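Local atomic coordinates of alpha-fucosidase (Bifidobacterium bifidum, PDB entry 2EAB), a protein that acts as a 1,2-alpha-L-fucosidase, probably removing terminal fucose from glycans, this chain being the catalytic part of a longer, probably membrane-bound protein. Residues 293-297 against 298-302; 366-369 against 370-374; 101-104 against 105-108. All coordinates share one frame; numbering follows the deposited sequence.

Contact 1: 293-297 against 298-302; sequences TGETA and AEVNT
Thr296 and Glu299 approach to 5.1 Å between their CA atoms where the loop ending at Thr296 turns into helix 297-314. The first i to i+4 backbone bonds start here: Val300 N donates to Thr296 O at 3.0 Å and Asn301 N to Ala297 O at 2.9 Å. Thr296, with an extended backbone, is the N-cap, and with Glu299 it forms a capping box whose two bonds run in opposite senses. In one, Thr296 OG1 accepts from Glu299 N (3.1 Å, 158° at the hydrogen). The hydroxyl can reach that N-H because it sits between its own backbone N and carbonyl carbon, chi1 63°. In the other, Thr296 N donates to Glu299 OE1 at 2.9 Å, nearly straight at 165°, and meets the lone pair anti to the second carboxylate oxygen. Glu299 OE1 also accepts a hydrogen bond from a water at 2.7 Å, which donates to Gly294 O as well, tying the loop to the same carboxylate. The helix N-terminus would probably also stabilise the negative charge of Glu299. Upstream, Thr293 OG1 accepts from Glu295 N in an ST turn and donates to Glu295 OE1. Glu295 crosses Val300 at about a right angle, its CB lying 3.9 Å from Val300 CG2, and its OE2 makes a salt bridge with Arg303, one turn beyond Val300. The contact lies at the surface, where the loop following strand 273-282 enters helix 297-314; Asn301 OD1 bonds Asn243 of strand 241-250, and the Asn301 side chain rests against strand 228-235.

Contact 2: 366-369 against 370-374; sequences AQKR and ELETL
The Arg369 guanidinium and Glu372 carboxylate planes lie 22° apart, the two side chains running side by side and pointing the same way, in an i to i+3 salt bridge along helix 365-386 of the family 95 catalytic domain. Glu372 OE1 approaches the guanidinium obliquely and stands 3.0 Å from Arg369 NH1. The hydrogen bond in this pair is weak, bent to 130° at the hydrogen, so charge attraction probably contributes more than direction. Arg369 reaches its partner because its chain folds at chi2 (-56°), which also sets its CD 3.6 Å from Glu372 OE1. Glu372 runs extended beyond CG, and its CD passes 3.2 Å from Lys368 O.

Lys368 crosses Glu372 from the preceding turn: its CE is 3.8 Å from Glu372 OE2, while NZ, at 4.5 Å from that oxygen, is beyond a salt bridge and pairs instead with Glu746 of helix 738-751. Glu372 OE2 is hydrogen-bonded to the hydroxyls of Tyr742 and Tyr358, and OE1 accepts from Trp809, so OE1 of this buried carboxylate has a second partner besides the arginine, and OE2 is held by two hydroxyls. An alanine in place of Glu372 would remove these acceptors and is likely to leave the Arg369 charge without its carboxylate mate and the tyrosine hydroxyls without this bond.

The backbone carries the regular i to i+4 ladder, for instance Glu372 N to Lys368 O at 3.0 Å. One rung is doubled: Arg369 O accepts Thr373 N at 2.9 Å and Thr373 OG1 at 2.8 Å, the two donors reaching it from opposite faces of the carbonyl plane.

Contact 3: 101-104 against 105-108; sequences NGAT and LRAL
Arg106 N donates to Gly102 O at 2.9 Å, and the next rung joins Ala107 N to Ala103 O at 3.0 Å. These bonds open the first turn of helix 103-113, for which Gly102 is the N-cap, in the part of the chain matching the family 65 N-terminal domain. Gly102 has phi of 92°, where a side chain would press on the carbonyl O of Asn101 and come close to Arg106 NH2.

Arg106 leaves the helix with CG anti to the backbone N (chi1 -178°) and bends at chi3, which turns its guanidinium back over the helix start. Gly102 O lies over one face of the guanidinium, 4.1 Å above its plane and over its centre, while NH1 approaches Ala103 CA. On the other flank of the helix, Leu108 CG packs 3.5 Å from Thr104 O, and the Leu108 side chain continues onto Val119 and Leu124. Thr104 OG1 bonds Lys98 O, and the Gly102 backbone bonds Val461 of helix 452-463. Two waters join the arginine to the Asn101 carbonyl: each donates to Asn101 O at 3.0 Å, one, in plane at the guanidinium edge, accepting from Arg106 NH1 at 2.9 Å and the other from Arg106 NH2 at 2.8 Å.

Overall arrangement
The three contacts are separate local features of helices, in series along the chain in the order contact 3, contact 1, contact 2, and none touches another. Contacts 1 and 3 are both helix starts, 45 Å apart between centres and about 29 Å between nearest atoms; contact 2 lies within the first turns of a longer helix. Contacts 2 and 3 stand on opposite sides of the chain's centre, 54 Å apart between centres, and contacts 1 and 2 are 48 Å apart by the same measure. All lie away from the calcium sites, yet the helix carrying contact 2 ends at Ser386, a ligand of the bound calcium together with Gly57, Glu77 and Leu393.

Contact 1: 293-297 against 298-302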
ATOM      1  N   THR A 293     -10.367  18.926  14.395  1.00  7.62           N
ATOM      2  CA  THR A 293     -11.756  18.659  14.779  1.00  8.23           C
ATOM      3  C   THR A 293     -12.438  19.887  15.375  1.00  8.40           C
ATOM      4  O   THR A 293     -13.669  19.989  15.335  1.00  9.03           O
ATOM      5  CB  THR A 293     -11.869  17.534  15.815  1.00  8.53           C
ATOM      6  OG1 THR A 293     -11.136  17.905  16.986  1.00  8.44           O
ATOM      7  CG2 THR A 293     -11.341  16.219  15.255  1.00  8.33           C
ATOM      8  N   GLY A 294     -11.652  20.798  15.944  1.00  8.67           N
ATOM      9  CA  GLY A 294     -12.208  21.938  16.676  1.00  9.47           C
ATOM     10  C   GLY A 294     -12.397  21.661  18.158  1.00  9.60           C
ATOM     11  O   GLY A 294     -12.846  22.535  18.901  1.00 10.19           O
ATOM     12  N   GLU A 295     -12.067  20.446  18.593  1.00  9.58           N
ATOM     13  CA  GLU A 295     -12.125  20.093  20.009  1.00  9.86           C
ATOM     14  C   GLU A 295     -11.083  20.849  20.811  1.00 10.01           C
ATOM     15  O   GLU A 295     -10.009  21.178  20.299  1.00 10.06           O
ATOM     16  CB  GLU A 295     -11.870  18.602  20.204  1.00  9.73           C
ATOM     17  CG  GLU A 295     -12.953  17.680  19.713  1.00 10.01           C
ATOM     18  CD  GLU A 295     -12.461  16.256  19.666  1.00 10.19           C
ATOM     19  OE1 GLU A 295     -11.584  15.965  18.821  1.00  9.89           O
ATOM     20  OE2 GLU A 295     -12.929  15.435  20.479  1.00 11.00           O
ATOM     21  N   THR A 296     -11.405  21.101  22.078  1.00 10.33           N
ATOM     22  CA  THR A 296     -10.434  21.564  23.053  1.00 10.48           C
ATOM     23  C   THR A 296      -9.689  20.359  23.615  1.00 10.42           C
ATOM     24  O   THR A 296     -10.113  19.215  23.422  1.00 10.10           O
ATOM     25  CB  THR A 296     -11.127  22.258  24.232  1.00 10.94           C
ATOM     26  OG1 THR A 296     -11.951  21.303  24.908  1.00 11.09           O
ATOM     27  CG2 THR A 296     -11.982  23.435  23.759  1.00 11.52           C
ATOM     28  N   ALA A 297      -8.592  20.615  24.323  1.00 10.52           N
ATOM     29  CA  ALA A 297      -7.853  19.557  25.011  1.00 10.83           C
ATOM     30  C   ALA A 297      -8.751  18.787  25.981  1.00 10.56           C
ATOM     31  O   ALA A 297      -8.660  17.563  26.076  1.00 10.69           O
ATOM     32  CB  ALA A 297      -6.656  20.131  25.737  1.00 10.97           C
ATOM     33  N   ALA A 298      -9.619  19.507  26.693  1.00 10.81           N
ATOM     34  CA  ALA A 298     -10.559  18.885  27.624  1.00 10.85           C
ATOM     35  C   ALA A 298     -11.505  17.919  26.915  1.00 10.71           C
ATOM     36  O   ALA A 298     -11.768  16.828  27.415  1.00 10.70           O
ATOM     37  CB  ALA A 298     -11.344  19.953  28.387  1.00 11.05           C
ATOM     38  N   GLU A 299     -11.993  18.315  25.742  1.00 10.53           N
ATOM     39  CA  GLU A 299     -12.882  17.460  24.957  1.00 10.48           C
ATOM     40  C   GLU A 299     -12.186  16.201  24.440  1.00 10.34           C
ATOM     41  O   GLU A 299     -12.758  15.107  24.490  1.00 10.59           O
ATOM     42  CB  GLU A 299     -13.537  18.253  23.824  1.00 10.44           C
ATOM     43  CG  GLU A 299     -14.587  19.235  24.338  1.00 11.54           C
ATOM     44  CD  GLU A 299     -15.083  20.197  23.280  1.00 12.93           C
ATOM     45  OE1 GLU A 299     -14.273  20.653  22.446  1.00 12.48           O
ATOM     46  OE2 GLU A 299     -16.294  20.514  23.293  1.00 15.71           O
ATOM     47  N   VAL A 300     -10.950  16.346  23.963  1.00 10.00           N
ATOM     48  CA  VAL A 300     -10.162  15.179  23.546  1.00  9.80           C
ATOM     49  C   VAL A 300      -9.963  14.249  24.745  1.00  9.82           C
ATOM     50  O   VAL A 300     -10.133  13.034  24.638  1.00  9.77           O
ATOM     51  CB  VAL A 300      -8.800  15.571  22.917  1.00  9.67           C
ATOM     52  CG1 VAL A 300      -8.001  14.327  22.541  1.00 10.24           C
ATOM     53  CG2 VAL A 300      -9.012  16.436  21.687  1.00  9.93           C
ATOM     54  N   ASN A 301      -9.634  14.838  25.893  1.00 10.09           N
ATOM     55  CA  ASN A 301      -9.441  14.076  27.118  1.00 10.53           C
ATOM     56  C   ASN A 301     -10.679  13.260  27.518  1.00 10.64           C
ATOM     57  O   ASN A 301     -10.572  12.085  27.863  1.00 10.74           O
ATOM     58  CB  ASN A 301      -9.019  15.005  28.254  1.00 10.43           C
ATOM     59  CG  ASN A 301      -8.711  14.255  29.524  1.00 10.70           C
ATOM     60  OD1 ASN A 301      -7.738  13.506  29.594  1.00 10.56           O
ATOM     61  ND2 ASN A 301      -9.556  14.435  30.538  1.00 11.71           N
ATOM     62  N   THR A 302     -11.844  13.899  27.467  1.00 10.89           N
ATOM     63  CA  THR A 302     -13.117  13.251  27.778  1.00 11.34           C
ATOM     64  C   THR A 302     -13.381  12.099  26.806  1.00 11.04           C
ATOM     65  O   THR A 302     -13.807  11.015  27.213  1.00 10.84           O
ATOM     66  CB  THR A 302     -14.266  14.283  27.738  1.00 11.34           C
ATOM     67  OG1 THR A 302     -14.012  15.297  28.719  1.00 12.67           O
ATOM     68  CG2 THR A 302     -15.624  13.636  28.023  1.00 12.03           C
TER
HETATM   69  O   HOH W   1     -14.784  22.694  20.823  1.00 19.97           O

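Contact 2: 366-369 against 370-374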
ATOM      1  N   ALA A 366       9.063 -28.064   2.764  1.00 11.87           N
ATOM      2  CA  ALA A 366       7.976 -27.651   3.656  1.00 11.34           C
ATOM      3  C   ALA A 366       8.287 -26.320   4.348  1.00 11.03           C
ATOM      4  O   ALA A 366       7.405 -25.468   4.502  1.00 10.70           O
ATOM      5  CB  ALA A 366       7.691 -28.733   4.686  1.00 11.47           C
ATOM      6  N   GLN A 367       9.543 -26.151   4.754  1.00 10.71           N
ATOM      7  CA  GLN A 367       9.996 -24.917   5.399  1.00 10.73           C
ATOM      8  C   GLN A 367      10.034 -23.728   4.444  1.00 10.35           C
ATOM      9  O   GLN A 367       9.656 -22.613   4.823  1.00 10.21           O
ATOM     10  CB  GLN A 367      11.353 -25.131   6.062  1.00 10.98           C
ATOM     11  CG  GLN A 367      11.265 -25.966   7.331  1.00 12.27           C
ATOM     12  CD  GLN A 367      12.619 -26.417   7.849  1.00 13.07           C
ATOM     13  OE1 GLN A 367      13.628 -26.328   7.155  1.00 13.29           O
ATOM     14  NE2 GLN A 367      12.638 -26.918   9.082  1.00 15.06           N
ATOM     15  N   LYS A 368      10.478 -23.957   3.210  1.00 10.00           N
ATOM     16  CA  LYS A 368      10.410 -22.912   2.184  1.00 10.03           C
ATOM     17  C   LYS A 368       8.965 -22.469   1.967  1.00  9.76           C
ATOM     18  O   LYS A 368       8.677 -21.274   1.911  1.00  9.66           O
ATOM     19  CB  LYS A 368      11.024 -23.368   0.858  1.00 10.16           C
ATOM     20  CG  LYS A 368      12.546 -23.477   0.873  1.00 10.17           C
ATOM     21  CD  LYS A 368      13.107 -23.677  -0.526  1.00 10.75           C
ATOM     22  CE  LYS A 368      13.058 -22.388  -1.348  1.00 11.04           C
ATOM     23  NZ  LYS A 368      13.435 -22.619  -2.764  1.00 11.62           N
ATOM     24  N   ARG A 369       8.054 -23.431   1.861  1.00  9.75           N
ATOM     25  CA  ARG A 369       6.641 -23.106   1.705  1.00  9.84           C
ATOM     26  C   ARG A 369       6.086 -22.398   2.938  1.00  9.74           C
ATOM     27  O   ARG A 369       5.229 -21.522   2.813  1.00  9.38           O
ATOM     28  CB  ARG A 369       5.820 -24.352   1.360  1.00 10.29           C
ATOM     29  CG  ARG A 369       6.267 -25.094   0.091  1.00 11.23           C
ATOM     30  CD  ARG A 369       6.307 -24.216  -1.170  1.00 13.84           C
ATOM     31  NE  ARG A 369       7.016 -24.907  -2.250  1.00 17.36           N
ATOM     32  CZ  ARG A 369       8.235 -24.597  -2.697  1.00 17.33           C
ATOM     33  NH1 ARG A 369       8.916 -23.575  -2.195  1.00 16.27           N
ATOM     34  NH2 ARG A 369       8.774 -25.310  -3.673  1.00 18.83           N
ATOM     35  N   GLU A 370       6.581 -22.756   4.123  1.00  9.44           N
ATOM     36  CA  GLU A 370       6.186 -22.042   5.340  1.00  9.65           C
ATOM     37  C   GLU A 370       6.561 -20.561   5.282  1.00  9.19           C
ATOM     38  O   GLU A 370       5.715 -19.704   5.533  1.00  9.10           O
ATOM     39  CB  GLU A 370       6.747 -22.691   6.609  1.00  9.60           C
ATOM     40  CG  GLU A 370       6.342 -21.930   7.879  1.00 10.16           C
ATOM     41  CD  GLU A 370       6.791 -22.586   9.173  1.00 10.39           C
ATOM     42  OE1 GLU A 370       7.361 -23.697   9.131  1.00 11.91           O
ATOM     43  OE2 GLU A 370       6.570 -21.976  10.240  1.00 11.24           O
ATOM     44  N   LEU A 371       7.814 -20.262   4.950  1.00  8.93           N
ATOM     45  CA  LEU A 371       8.239 -18.860   4.898  1.00  8.93           C
ATOM     46  C   LEU A 371       7.505 -18.086   3.802  1.00  8.55           C
ATOM     47  O   LEU A 371       7.053 -16.960   4.024  1.00  8.61           O
ATOM     48  CB  LEU A 371       9.758 -18.725   4.740  1.00  9.19           C
ATOM     49  CG  LEU A 371      10.289 -17.297   4.935  1.00  9.70           C
ATOM     50  CD1 LEU A 371       9.984 -16.764   6.332  1.00 11.07           C
ATOM     51  CD2 LEU A 371      11.775 -17.203   4.648  1.00 10.00           C
ATOM     52  N   GLU A 372       7.362 -18.698   2.631  1.00  8.44           N
ATOM     53  CA  GLU A 372       6.681 -18.052   1.511  1.00  8.27           C
ATOM     54  C   GLU A 372       5.218 -17.745   1.834  1.00  8.29           C
ATOM     55  O   GLU A 372       4.739 -16.630   1.588  1.00  8.59           O
ATOM     56  CB  GLU A 372       6.819 -18.905   0.246  1.00  8.46           C
ATOM     57  CG  GLU A 372       8.259 -18.956  -0.261  1.00  8.72           C
ATOM     58  CD  GLU A 372       8.591 -20.181  -1.099  1.00  9.08           C
ATOM     59  OE1 GLU A 372       7.667 -20.920  -1.516  1.00 10.05           O
ATOM     60  OE2 GLU A 372       9.799 -20.398  -1.343  1.00  9.43           O
ATOM     61  N   THR A 373       4.509 -18.714   2.405  1.00  8.14           N
ATOM     62  CA  THR A 373       3.110 -18.482   2.762  1.00  8.53           C
ATOM     63  C   THR A 373       2.948 -17.563   3.973  1.00  8.45           C
ATOM     64  O   THR A 373       1.978 -16.811   4.046  1.00  8.35           O
ATOM     65  CB  THR A 373       2.305 -19.791   2.949  1.00  8.47           C
ATOM     66  OG1 THR A 373       2.898 -20.592   3.979  1.00  8.64           O
ATOM     67  CG2 THR A 373       2.236 -20.582   1.647  1.00  9.21           C
ATOM     68  N   LEU A 374       3.893 -17.601   4.911  1.00  8.52           N
ATOM     69  CA  LEU A 374       3.849 -16.671   6.036  1.00  8.75           C
ATOM     70  C   LEU A 374       4.015 -15.228   5.585  1.00  8.22           C
ATOM     71  O   LEU A 374       3.264 -14.359   6.021  1.00  8.06           O
ATOM     72  CB  LEU A 374       4.905 -17.004   7.089  1.00  9.66           C
ATOM     73  CG  LEU A 374       4.609 -18.114   8.099  1.00 11.83           C
ATOM     74  CD1 LEU A 374       5.819 -18.320   9.002  1.00 13.45           C
ATOM     75  CD2 LEU A 374       3.356 -17.825   8.926  1.00 14.19           C
TER

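Contact 3: 101-104 against 105-108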
ATOM      1  N   ASN A 101       1.242  30.771 -12.056  1.00  9.32           N
ATOM      2  CA  ASN A 101      -0.092  30.423 -12.556  1.00  9.70           C
ATOM      3  C   ASN A 101      -0.055  29.648 -13.875  1.00  8.99           C
ATOM      4  O   ASN A 101      -0.837  29.905 -14.797  1.00  9.34           O
ATOM      5  CB  ASN A 101      -0.982  31.672 -12.648  1.00 10.58           C
ATOM      6  CG  ASN A 101      -1.313  32.255 -11.280  1.00 13.30           C
ATOM      7  OD1 ASN A 101      -1.357  33.476 -11.110  1.00 17.42           O
ATOM      8  ND2 ASN A 101      -1.533  31.383 -10.294  1.00 15.23           N
ATOM      9  N   GLY A 102       0.876  28.700 -13.956  1.00  8.53           N
ATOM     10  CA  GLY A 102       1.013  27.843 -15.123  1.00  8.45           C
ATOM     11  C   GLY A 102       1.981  28.310 -16.191  1.00  8.38           C
ATOM     12  O   GLY A 102       2.283  27.548 -17.106  1.00  8.25           O
ATOM     13  N   ALA A 103       2.468  29.546 -16.082  1.00  8.43           N
ATOM     14  CA  ALA A 103       3.309  30.124 -17.136  1.00  8.70           C
ATOM     15  C   ALA A 103       4.661  29.426 -17.279  1.00  8.49           C
ATOM     16  O   ALA A 103       5.188  29.307 -18.385  1.00  8.80           O
ATOM     17  CB  ALA A 103       3.496  31.621 -16.929  1.00  9.28           C
ATOM     18  N   THR A 104       5.221  28.966 -16.165  1.00  8.03           N
ATOM     19  CA  THR A 104       6.517  28.287 -16.187  1.00  8.11           C
ATOM     20  C   THR A 104       6.421  26.986 -16.974  1.00  7.72           C
ATOM     21  O   THR A 104       7.211  26.745 -17.894  1.00  7.78           O
ATOM     22  CB  THR A 104       7.033  28.051 -14.757  1.00  8.11           C
ATOM     23  OG1 THR A 104       7.099  29.314 -14.087  1.00  8.66           O
ATOM     24  CG2 THR A 104       8.417  27.405 -14.766  1.00  8.54           C
ATOM     25  N   LEU A 105       5.431  26.173 -16.618  1.00  7.81           N
ATOM     26  CA  LEU A 105       5.151  24.924 -17.306  1.00  8.15           C
ATOM     27  C   LEU A 105       4.829  25.158 -18.786  1.00  8.24           C
ATOM     28  O   LEU A 105       5.345  24.461 -19.658  1.00  8.04           O
ATOM     29  CB  LEU A 105       3.993  24.206 -16.604  1.00  8.10           C
ATOM     30  CG  LEU A 105       3.507  22.882 -17.192  1.00  8.59           C
ATOM     31  CD1 LEU A 105       4.633  21.862 -17.274  1.00  9.93           C
ATOM     32  CD2 LEU A 105       2.358  22.344 -16.355  1.00  9.17           C
ATOM     33  N   ARG A 106       3.972  26.139 -19.056  1.00  8.22           N
ATOM     34  CA  ARG A 106       3.562  26.470 -20.421  1.00  9.33           C
ATOM     35  C   ARG A 106       4.761  26.787 -21.314  1.00  8.83           C
ATOM     36  O   ARG A 106       4.849  26.293 -22.442  1.00  9.01           O
ATOM     37  CB  ARG A 106       2.575  27.641 -20.386  1.00  9.58           C
ATOM     38  CG  ARG A 106       2.016  28.086 -21.731  1.00 11.31           C
ATOM     39  CD  ARG A 106       0.982  29.200 -21.556  1.00 11.73           C
ATOM     40  NE  ARG A 106      -0.039  28.830 -20.573  1.00 14.84           N
ATOM     41  CZ  ARG A 106      -0.353  29.539 -19.491  1.00 15.96           C
ATOM     42  NH1 ARG A 106       0.242  30.697 -19.234  1.00 16.54           N
ATOM     43  NH2 ARG A 106      -1.288  29.088 -18.667  1.00 17.44           N
ATOM     44  N   ALA A 107       5.681  27.598 -20.800  1.00  8.67           N
ATOM     45  CA  ALA A 107       6.852  28.002 -21.573  1.00  8.80           C
ATOM     46  C   ALA A 107       7.815  26.840 -21.836  1.00  8.82           C
ATOM     47  O   ALA A 107       8.409  26.760 -22.915  1.00  8.68           O
ATOM     48  CB  ALA A 107       7.564  29.167 -20.905  1.00  9.08           C
ATOM     49  N   LEU A 108       7.962  25.937 -20.865  1.00  8.56           N
ATOM     50  CA  LEU A 108       8.801  24.755 -21.049  1.00  8.73           C
ATOM     51  C   LEU A 108       8.211  23.858 -22.125  1.00  8.64           C
ATOM     52  O   LEU A 108       8.928  23.361 -22.996  1.00  8.59           O
ATOM     53  CB  LEU A 108       8.948  23.985 -19.738  1.00  8.64           C
ATOM     54  CG  LEU A 108       9.857  24.655 -18.709  1.00  8.65           C
ATOM     55  CD1 LEU A 108       9.593  24.108 -17.322  1.00  9.06           C
ATOM     56  CD2 LEU A 108      11.333  24.506 -19.077  1.00  9.44           C
TER
HETATM   57  O   HOH W   2      -0.161  32.092 -16.674  1.00 27.59           O
HETATM   58  O   HOH W   3      -2.894  30.498 -16.902  1.00 39.51           O